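PDB 6OZB: Two-component sensor histidine kinase from Nostoc sp., which probably senses light through a phycobilin held in its GAF domain and passes the signal on by histidine-kinase phosphotransfer. Local coordinates for residues Tyr142-Ala154 with Leu165-Ser177. The protein carries 1 engineered substitution. Numbering follows the deposited sequence.
Sequences YLTAMGVKSSVVA and LLVSHHSENRTVS. With PEB (phycoerythrobilin), chain F.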
ATOM      1  N   TYR C 142     -11.096  -5.897  17.079  1.00 19.20           N
ATOM      2  CA  TYR C 142     -11.532  -4.880  18.025  1.00 18.42           C
ATOM      3  C   TYR C 142     -12.571  -3.959  17.385  1.00 20.82           C
ATOM      4  O   TYR C 142     -13.623  -3.675  17.973  1.00 22.56           O
ATOM      5  CB  TYR C 142     -10.309  -4.101  18.455  1.00 23.15           C
ATOM      6  CG  TYR C 142     -10.440  -3.023  19.511  1.00 24.08           C
ATOM      7  CD1 TYR C 142     -10.604  -1.694  19.153  1.00 25.48           C
ATOM      8  CD2 TYR C 142     -10.303  -3.331  20.857  1.00 39.18           C
ATOM      9  CE1 TYR C 142     -10.661  -0.692  20.129  1.00 37.49           C
ATOM     10  CE2 TYR C 142     -10.355  -2.348  21.833  1.00 36.83           C
ATOM     11  CZ  TYR C 142     -10.531  -1.037  21.465  1.00 38.56           C
ATOM     12  OH  TYR C 142     -10.576  -0.082  22.452  1.00 36.77           O
ATOM     13  N   LEU C 143     -12.278  -3.503  16.171  1.00 18.21           N
ATOM     14  CA  LEU C 143     -13.187  -2.594  15.462  1.00 19.10           C
ATOM     15  C   LEU C 143     -14.453  -3.356  15.022  1.00 16.47           C
ATOM     16  O   LEU C 143     -15.573  -2.871  15.186  1.00 22.84           O
ATOM     17  CB  LEU C 143     -12.481  -1.952  14.260  1.00 15.72           C
ATOM     18  CG  LEU C 143     -11.321  -1.002  14.565  1.00 15.50           C
ATOM     19  CD1 LEU C 143     -10.593  -0.556  13.272  1.00 21.59           C
ATOM     20  CD2 LEU C 143     -11.766   0.204  15.309  1.00 21.23           C
ATOM     21  N   THR C 144     -14.271  -4.547  14.463  1.00 20.68           N
ATOM     22  CA  THR C 144     -15.405  -5.334  14.012  1.00 21.66           C
ATOM     23  C   THR C 144     -16.376  -5.638  15.187  1.00 26.45           C
ATOM     24  O   THR C 144     -17.580  -5.668  14.997  1.00 25.35           O
ATOM     25  CB  THR C 144     -14.941  -6.630  13.321  1.00 21.29           C
ATOM     26  OG1 THR C 144     -14.160  -6.296  12.174  1.00 24.71           O
ATOM     27  CG2 THR C 144     -16.133  -7.442  12.866  1.00 28.03           C
ATOM     28  N   ALA C 145     -15.856  -5.842  16.395  1.00 22.40           N
ATOM     29  CA  ALA C 145     -16.694  -6.133  17.540  1.00 26.29           C
ATOM     30  C   ALA C 145     -17.620  -4.958  17.867  1.00 27.70           C
ATOM     31  O   ALA C 145     -18.667  -5.158  18.479  1.00 31.49           O
ATOM     32  CB  ALA C 145     -15.831  -6.469  18.740  1.00 25.88           C
ATOM     33  N   MET C 146     -17.206  -3.747  17.479  1.00 22.23           N
ATOM     34  CA  MET C 146     -17.984  -2.506  17.680  1.00 29.81           C
ATOM     35  C   MET C 146     -18.907  -2.178  16.496  1.00 33.25           C
ATOM     36  O   MET C 146     -19.660  -1.205  16.535  1.00 37.93           O
ATOM     37  CB  MET C 146     -17.058  -1.326  17.909  1.00 27.46           C
ATOM     38  CG  MET C 146     -16.477  -1.268  19.292  1.00 30.86           C
ATOM     39  SD  MET C 146     -15.494   0.181  19.621  1.00 36.77           S
ATOM     40  CE  MET C 146     -14.241   0.084  18.373  1.00 40.30           C
ATOM     41  N   GLY C 147     -18.803  -2.953  15.431  1.00 25.46           N
ATOM     42  CA  GLY C 147     -19.575  -2.698  14.225  1.00 25.90           C
ATOM     43  C   GLY C 147     -18.959  -1.588  13.372  1.00 25.41           C
ATOM     44  O   GLY C 147     -19.634  -0.990  12.537  1.00 25.46           O
ATOM     45  N   VAL C 148     -17.678  -1.313  13.588  1.00 20.79           N
ATOM     46  CA  VAL C 148     -16.973  -0.240  12.865  1.00 13.94           C
ATOM     47  C   VAL C 148     -16.259  -0.831  11.635  1.00 17.92           C
ATOM     48  O   VAL C 148     -15.507  -1.784  11.769  1.00 18.95           O
ATOM     49  CB  VAL C 148     -15.968   0.432  13.760  1.00 13.84           C
ATOM     50  CG1 VAL C 148     -15.125   1.419  12.989  1.00 16.11           C
ATOM     51  CG2 VAL C 148     -16.684   1.126  14.911  1.00 17.23           C
ATOM     52  N   LYS C 149     -16.496  -0.253  10.459  1.00 15.93           N
ATOM     53  CA  LYS C 149     -15.815  -0.644   9.222  1.00 13.38           C
ATOM     54  C   LYS C 149     -14.734   0.341   8.792  1.00 13.99           C
ATOM     55  O   LYS C 149     -13.845  -0.004   7.994  1.00 18.10           O
ATOM     56  CB  LYS C 149     -16.852  -0.805   8.096  1.00 14.65           C
ATOM     57  CG  LYS C 149     -17.690  -2.078   8.285  1.00 24.38           C
ATOM     58  CD  LYS C 149     -18.656  -2.338   7.160  1.00 35.70           C
ATOM     59  CE  LYS C 149     -19.490  -3.575   7.455  1.00 52.39           C
ATOM     60  NZ  LYS C 149     -20.494  -3.785   6.382  1.00 66.88           N
ATOM     61  N   SER C 150     -14.787   1.557   9.340  1.00 15.23           N
ATOM     62  CA  SER C 150     -13.823   2.603   9.041  1.00 13.41           C
ATOM     63  C   SER C 150     -13.460   3.343  10.299  1.00 13.61           C
ATOM     64  O   SER C 150     -14.361   3.859  10.977  1.00 16.79           O
ATOM     65  CB  SER C 150     -14.420   3.611   8.042  1.00 18.76           C
ATOM     66  OG  SER C 150     -13.643   4.798   7.938  1.00 18.68           O
ATOM     67  N   SER C 151     -12.162   3.470  10.563  1.00 12.65           N
ATOM     68  CA  SER C 151     -11.683   4.241  11.706  1.00 14.03           C
ATOM     69  C   SER C 151     -10.629   5.233  11.231  1.00 15.67           C
ATOM     70  O   SER C 151      -9.781   4.887  10.408  1.00 14.67           O
ATOM     71  CB  SER C 151     -11.101   3.318  12.758  1.00 15.92           C
ATOM     72  OG  SER C 151     -10.536   4.047  13.821  1.00 19.06           O
ATOM     73  N   VAL C 152     -10.682   6.463  11.739  1.00 13.82           N
ATOM     74  CA  VAL C 152      -9.654   7.465  11.440  1.00 13.01           C
ATOM     75  C   VAL C 152      -9.265   8.117  12.748  1.00 16.59           C
ATOM     76  O   VAL C 152     -10.146   8.571  13.496  1.00 16.59           O
ATOM     77  CB  VAL C 152     -10.133   8.546  10.452  1.00 11.95           C
ATOM     78  CG1 VAL C 152      -8.987   9.517  10.116  1.00 20.27           C
ATOM     79  CG2 VAL C 152     -10.648   7.936   9.175  1.00 14.18           C
ATOM     80  N   VAL C 153      -7.962   8.139  13.033  1.00 13.40           N
ATOM     81  CA  VAL C 153      -7.448   8.674  14.302  1.00 11.19           C
ATOM     82  C   VAL C 153      -6.342   9.689  14.064  1.00 16.28           C
ATOM     83  O   VAL C 153      -5.437   9.451  13.289  1.00 16.12           O
ATOM     84  CB  VAL C 153      -6.916   7.541  15.176  1.00 19.30           C
ATOM     85  CG1 VAL C 153      -6.255   8.063  16.435  1.00 18.10           C
ATOM     86  CG2 VAL C 153      -8.069   6.594  15.543  1.00 21.94           C
ATOM     87  N   ALA C 154      -6.438  10.831  14.739  1.00 14.39           N
ATOM     88  CA  ALA C 154      -5.353  11.804  14.771  1.00 15.29           C
ATOM     89  C   ALA C 154      -5.045  12.172  16.223  1.00 13.83           C
ATOM     90  O   ALA C 154      -5.974  12.445  16.998  1.00 16.23           O
ATOM     91  CB  ALA C 154      -5.722  13.046  13.993  1.00 19.53           C
ATOM     92  N   LEU C 165      -6.708  11.678  21.606  1.00 18.76           N
ATOM     93  CA  LEU C 165      -6.955  11.315  20.204  1.00 16.58           C
ATOM     94  C   LEU C 165      -8.267  11.902  19.749  1.00 13.78           C
ATOM     95  O   LEU C 165      -9.242  11.901  20.520  1.00 18.37           O
ATOM     96  CB  LEU C 165      -7.030   9.785  20.025  1.00 16.99           C
ATOM     97  CG  LEU C 165      -5.896   8.917  20.584  1.00 16.63           C
ATOM     98  CD1 LEU C 165      -6.188   7.423  20.486  1.00 19.56           C
ATOM     99  CD2 LEU C 165      -4.597   9.244  19.852  1.00 19.37           C
ATOM    100  N   LEU C 166      -8.308  12.339  18.491  1.00 13.58           N
ATOM    101  CA  LEU C 166      -9.565  12.575  17.787  1.00 14.93           C
ATOM    102  C   LEU C 166      -9.869  11.314  16.981  1.00 15.37           C
ATOM    103  O   LEU C 166      -9.046  10.885  16.153  1.00 14.71           O
ATOM    104  CB  LEU C 166      -9.477  13.784  16.879  1.00 15.66           C
ATOM    105  CG  LEU C 166     -10.675  14.110  16.004  1.00 18.31           C
ATOM    106  CD1 LEU C 166     -11.852  14.482  16.894  1.00 18.64           C
ATOM    107  CD2 LEU C 166     -10.325  15.238  15.055  1.00 17.07           C
ATOM    108  N   VAL C 167     -11.005  10.693  17.276  1.00 14.26           N
ATOM    109  CA  VAL C 167     -11.369   9.393  16.707  1.00 14.00           C
ATOM    110  C   VAL C 167     -12.672   9.474  15.911  1.00 15.45           C
ATOM    111  O   VAL C 167     -13.685   9.935  16.425  1.00 19.54           O
ATOM    112  CB  VAL C 167     -11.542   8.327  17.777  1.00 16.25           C
ATOM    113  CG1 VAL C 167     -11.773   6.947  17.156  1.00 18.35           C
ATOM    114  CG2 VAL C 167     -10.333   8.246  18.656  1.00 18.69           C
ATOM    115  N   SER C 168     -12.648   9.004  14.670  1.00 14.25           N
ATOM    116  CA  SER C 168     -13.818   9.015  13.805  1.00 14.32           C
ATOM    117  C   SER C 168     -14.136   7.589  13.365  1.00 13.35           C
ATOM    118  O   SER C 168     -13.319   6.970  12.696  1.00 17.50           O
ATOM    119  CB  SER C 168     -13.541   9.904  12.595  1.00 18.35           C
ATOM    120  OG  SER C 168     -14.627   9.926  11.667  1.00 21.93           O
ATOM    121  N   HIS C 169     -15.296   7.079  13.778  1.00 12.81           N
ATOM    122  CA  HIS C 169     -15.758   5.723  13.452  1.00 11.33           C
ATOM    123  C   HIS C 169     -16.948   5.769  12.502  1.00 16.08           C
ATOM    124  O   HIS C 169     -17.821   6.635  12.633  1.00 18.37           O
ATOM    125  CB  HIS C 169     -16.233   4.964  14.677  1.00 16.17           C
ATOM    126  CG  HIS C 169     -15.145   4.510  15.602  1.00 16.71           C
ATOM    127  ND1 HIS C 169     -15.412   3.997  16.858  1.00 16.36           N
ATOM    128  CD2 HIS C 169     -13.803   4.462  15.452  1.00 16.26           C
ATOM    129  CE1 HIS C 169     -14.277   3.648  17.439  1.00 20.89           C
ATOM    130  NE2 HIS C 169     -13.288   3.914  16.605  1.00 17.33           N
ATOM    131  N   HIS C 170     -17.006   4.811  11.576  1.00 14.51           N
ATOM    132  CA  HIS C 170     -18.146   4.683  10.676  1.00 12.82           C
ATOM    133  C   HIS C 170     -18.518   3.239  10.477  1.00 13.96           C
ATOM    134  O   HIS C 170     -17.640   2.367  10.397  1.00 18.32           O
ATOM    135  CB  HIS C 170     -17.838   5.341   9.349  1.00 15.04           C
ATOM    136  CG  HIS C 170     -19.046   5.729   8.581  1.00 13.31           C
ATOM    137  ND1 HIS C 170     -19.982   6.613   9.070  1.00 15.33           N
ATOM    138  CD2 HIS C 170     -19.483   5.347   7.361  1.00 16.53           C
ATOM    139  CE1 HIS C 170     -20.939   6.773   8.172  1.00 19.14           C
ATOM    140  NE2 HIS C 170     -20.654   6.029   7.123  1.00 19.59           N
ATOM    141  N   SER C 171     -19.828   2.985  10.419  1.00 14.67           N
ATOM    142  CA  SER C 171     -20.379   1.624  10.315  1.00 14.16           C
ATOM    143  C   SER C 171     -20.336   1.055   8.896  1.00 21.52           C
ATOM    144  O   SER C 171     -20.657  -0.124   8.668  1.00 21.17           O
ATOM    145  CB  SER C 171     -21.836   1.604  10.795  1.00 19.25           C
ATOM    146  OG  SER C 171     -22.686   2.278   9.878  1.00 21.37           O
ATOM    147  N   GLU C 172     -19.926   1.887   7.947  1.00 20.61           N
ATOM    148  CA  GLU C 172     -19.865   1.489   6.560  1.00 18.55           C
ATOM    149  C   GLU C 172     -18.518   1.785   5.953  1.00 16.23           C
ATOM    150  O   GLU C 172     -17.795   2.682   6.398  1.00 16.79           O
ATOM    151  CB  GLU C 172     -20.961   2.211   5.785  1.00 33.66           C
ATOM    152  CG  GLU C 172     -22.347   1.782   6.269  1.00 65.89           C
ATOM    153  CD  GLU C 172     -23.490   2.407   5.504  1.00 88.09           C
ATOM    154  OE1 GLU C 172     -23.240   3.203   4.574  1.00 91.53           O
ATOM    155  OE2 GLU C 172     -24.651   2.103   5.853  1.00 98.72           O
ATOM    156  N   ASN C 173     -18.205   1.021   4.918  1.00 25.07           N
ATOM    157  CA  ASN C 173     -16.948   1.192   4.194  0.54 22.72           C
ATOM    158  C   ASN C 173     -16.827   2.607   3.650  1.00 18.76           C
ATOM    159  O   ASN C 173     -17.790   3.196   3.153  1.00 22.78           O
ATOM    160  CB  ASN C 173     -16.837   0.188   3.030  0.54 26.95           C
ATOM    161  CG  ASN C 173     -17.022  -1.259   3.470  0.54 33.43           C
ATOM    162  OD1 ASN C 173     -17.851  -1.990   2.917  0.54 35.48           O
ATOM    163  ND2 ASN C 173     -16.246  -1.680   4.454  0.54 21.38           N
ATOM    164  N   ARG C 174     -15.644   3.190   3.757  1.00 18.71           N
ATOM    165  CA  ARG C 174     -15.448   4.434   3.036  1.00 30.13           C
ATOM    166  C   ARG C 174     -13.992   4.654   2.725  1.00 23.18           C
ATOM    167  O   ARG C 174     -13.133   3.968   3.266  1.00 29.93           O
ATOM    168  CB  ARG C 174     -16.019   5.612   3.804  1.00 36.85           C
ATOM    169  CG  ARG C 174     -15.487   5.783   5.170  1.00 33.69           C
ATOM    170  CD  ARG C 174     -16.221   6.950   5.827  1.00 31.90           C
ATOM    171  NE  ARG C 174     -15.441   7.582   6.863  1.00 50.05           N
ATOM    172  CZ  ARG C 174     -14.784   8.729   6.717  1.00 47.53           C
ATOM    173  NH1 ARG C 174     -14.805   9.384   5.560  1.00 37.71           N
ATOM    174  NH2 ARG C 174     -14.104   9.215   7.743  1.00 53.76           N
ATOM    175  N   THR C 175     -13.750   5.549   1.778  1.00 20.60           N
ATOM    176  CA  THR C 175     -12.394   5.974   1.429  1.00 25.40           C
ATOM    177  C   THR C 175     -12.097   7.263   2.157  1.00 26.09           C
ATOM    178  O   THR C 175     -12.992   8.063   2.392  1.00 28.53           O
ATOM    179  CB  THR C 175     -12.218   6.195  -0.069  1.00 28.22           C
ATOM    180  OG1 THR C 175     -13.133   7.201  -0.487  1.00 35.43           O
ATOM    181  CG2 THR C 175     -12.463   4.909  -0.841  1.00 31.73           C
ATOM    182  N   VAL C 176     -10.832   7.480   2.495  1.00 19.69           N
ATOM    183  CA  VAL C 176     -10.448   8.683   3.191  1.00 17.40           C
ATOM    184  C   VAL C 176      -9.352   9.367   2.416  1.00 20.31           C
ATOM    185  O   VAL C 176      -8.333   8.762   2.085  1.00 21.21           O
ATOM    186  CB  VAL C 176      -9.987   8.371   4.652  1.00 24.15           C
ATOM    187  CG1 VAL C 176      -9.537   9.645   5.363  1.00 20.43           C
ATOM    188  CG2 VAL C 176     -11.075   7.678   5.416  1.00 21.83           C
ATOM    189  N   SER C 177      -9.592  10.637   2.118  1.00 20.54           N
ATOM    190  CA  SER C 177      -8.691  11.454   1.326  1.00 22.31           C
ATOM    191  C   SER C 177      -7.701  12.224   2.178  1.00 21.06           C
ATOM    192  O   SER C 177      -7.900  12.418   3.378  1.00 21.64           O
ATOM    193  CB  SER C 177      -9.483  12.469   0.511  1.00 31.94           C
ATOM    194  OG  SER C 177     -10.004  13.480   1.376  1.00 30.54           O
TER
HETATM  195  CHC PEB F 900      -7.568   1.843  20.282  1.00 20.30           C
HETATM  196  NC  PEB F 900      -5.784   0.619  18.972  1.00 21.58           N
HETATM  197  C1C PEB F 900      -4.808   0.871  18.057  1.00 20.45           C
HETATM  198  C2C PEB F 900      -4.808   2.205  17.733  1.00 22.80           C
HETATM  199  C3C PEB F 900      -5.803   2.814  18.467  1.00 21.96           C
HETATM  200  C4C PEB F 900      -6.408   1.803  19.246  1.00 16.88           C
HETATM  201  CMC PEB F 900      -6.061   4.307  18.370  1.00 26.08           C
HETATM  202  CAC PEB F 900      -3.811   2.830  16.700  1.00 15.89           C
HETATM  203  CBC PEB F 900      -4.215   2.483  15.277  1.00 21.89           C
HETATM  204  CGC PEB F 900      -5.344   3.392  14.864  1.00 28.33           C
HETATM  205  O1C PEB F 900      -5.154   4.641  14.896  1.00 24.48           O
HETATM  206  O2C PEB F 900      -6.456   2.919  14.480  1.00 21.85           O
HETATM  207  ND  PEB F 900      -9.142   3.124  18.944  1.00 28.29           N
HETATM  208  C1D PEB F 900      -8.327   3.076  20.228  1.00 27.37           C
HETATM  209  C2D PEB F 900      -9.350   3.058  21.264  1.00 25.39           C
HETATM  210  C3D PEB F 900     -10.619   3.060  20.726  1.00 28.86           C
HETATM  211  C4D PEB F 900     -10.585   3.123  19.312  1.00 33.05           C
HETATM  212  CMD PEB F 900      -9.015   2.927  22.774  1.00 28.57           C
HETATM  213  CAD PEB F 900     -11.900   2.905  21.565  1.00 48.75           C
HETATM  214  CBD PEB F 900     -12.980   3.693  21.270  1.00 56.99           C
HETATM  215  OD  PEB F 900     -11.520   3.173  18.526  1.00 29.20           O
HETATM  216  NA  PEB F 900      -5.832  -4.080  20.798  1.00 24.13           N
HETATM  217  C1A PEB F 900      -6.691  -4.644  21.780  1.00 30.03           C
HETATM  218  C2A PEB F 900      -6.062  -5.894  22.335  1.00 25.55           C
HETATM  219  C3A PEB F 900      -4.718  -6.067  21.644  1.00 25.94           C
HETATM  220  C4A PEB F 900      -4.629  -4.875  20.670  1.00 25.41           C
HETATM  221  CMA PEB F 900      -5.941  -5.860  23.891  1.00 28.90           C
HETATM  222  CBA PEB F 900      -4.595  -8.635  21.702  1.00 26.91           C
HETATM  223  OA  PEB F 900      -7.757  -4.154  22.115  1.00 28.26           O
HETATM  224  CHA PEB F 900      -3.599  -4.728  19.788  1.00 19.65           C
HETATM  225  CAA PEB F 900      -4.471  -7.355  20.853  1.00 23.54           C
HETATM  226  NB  PEB F 900      -4.151  -2.225  18.916  1.00 17.61           N
HETATM  227  C1B PEB F 900      -3.454  -3.517  18.871  1.00 19.17           C
HETATM  228  C2B PEB F 900      -2.497  -3.543  17.790  1.00 17.53           C
HETATM  229  C3B PEB F 900      -2.583  -2.276  17.130  1.00 17.51           C
HETATM  230  C4B PEB F 900      -3.608  -1.413  17.816  1.00 21.89           C
HETATM  231  CHB PEB F 900      -3.866  -0.133  17.390  1.00 18.16           C
HETATM  232  CMB PEB F 900      -1.603  -4.694  17.456  1.00 20.81           C
HETATM  233  CAB PEB F 900      -1.773  -1.843  15.925  1.00 17.13           C
HETATM  234  CBB PEB F 900      -2.602  -2.054  14.677  1.00 17.57           C
HETATM  235  CGB PEB F 900      -1.653  -1.756  13.515  1.00 22.39           C
HETATM  236  O1B PEB F 900      -1.222  -0.571  13.387  1.00 27.88           O
HETATM  237  O2B PEB F 900      -1.296  -2.676  12.740  1.00 17.11           O
HETATM  238  O   HOH W   1     -21.098  -2.085  10.475  1.00 22.12           O
HETATM  239  O   HOH W   2     -14.202   6.909   9.802  1.00 18.73           O
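Strands 150-158 and 161-170 form a beta hairpin at the centre of the antiparallel GAF sheet, and one face of it floors the bilin pocket. Paired backbone bonds join Val152 to Ser168 and Ala154 to Leu166; at the open end a classic beta bulge sets Lys149 N (2.9 Å) and Ser150 N (3.1 Å) both on His170 O. CG of His169, anti to the carbonyl carbon (chi1 -73°), places the ring on the chromophore side, where NE2 gives a weak, bent hydrogen bond to phycoerythrobilin OD (2.7 Å, 126° at the hydrogen). Val148 CG2 packs 3.7 Å from His169 ND1, an atom hydrogen-bonded to Arg51, while Met146 CE lies 3.7 Å from His169 CE1. Tyr142, from helix 137-145, sets its ring edge against phycoerythrobilin C3D, and its OH is hydrogen-bonded to Asp87; a serine here would probably open a gap beside the pigment and leave Asp87 without this partner. On the opposite face, water 2 links Ser150 OG, Ser168 O and Arg174 NH2, the last salt-bridged to Glu180; Val152, its CG2 3.8 Å from Val176 CG2, also touches helix 178-201. A sheet with bilin on one side and helices on the other is characteristic of phytochrome GAF domains.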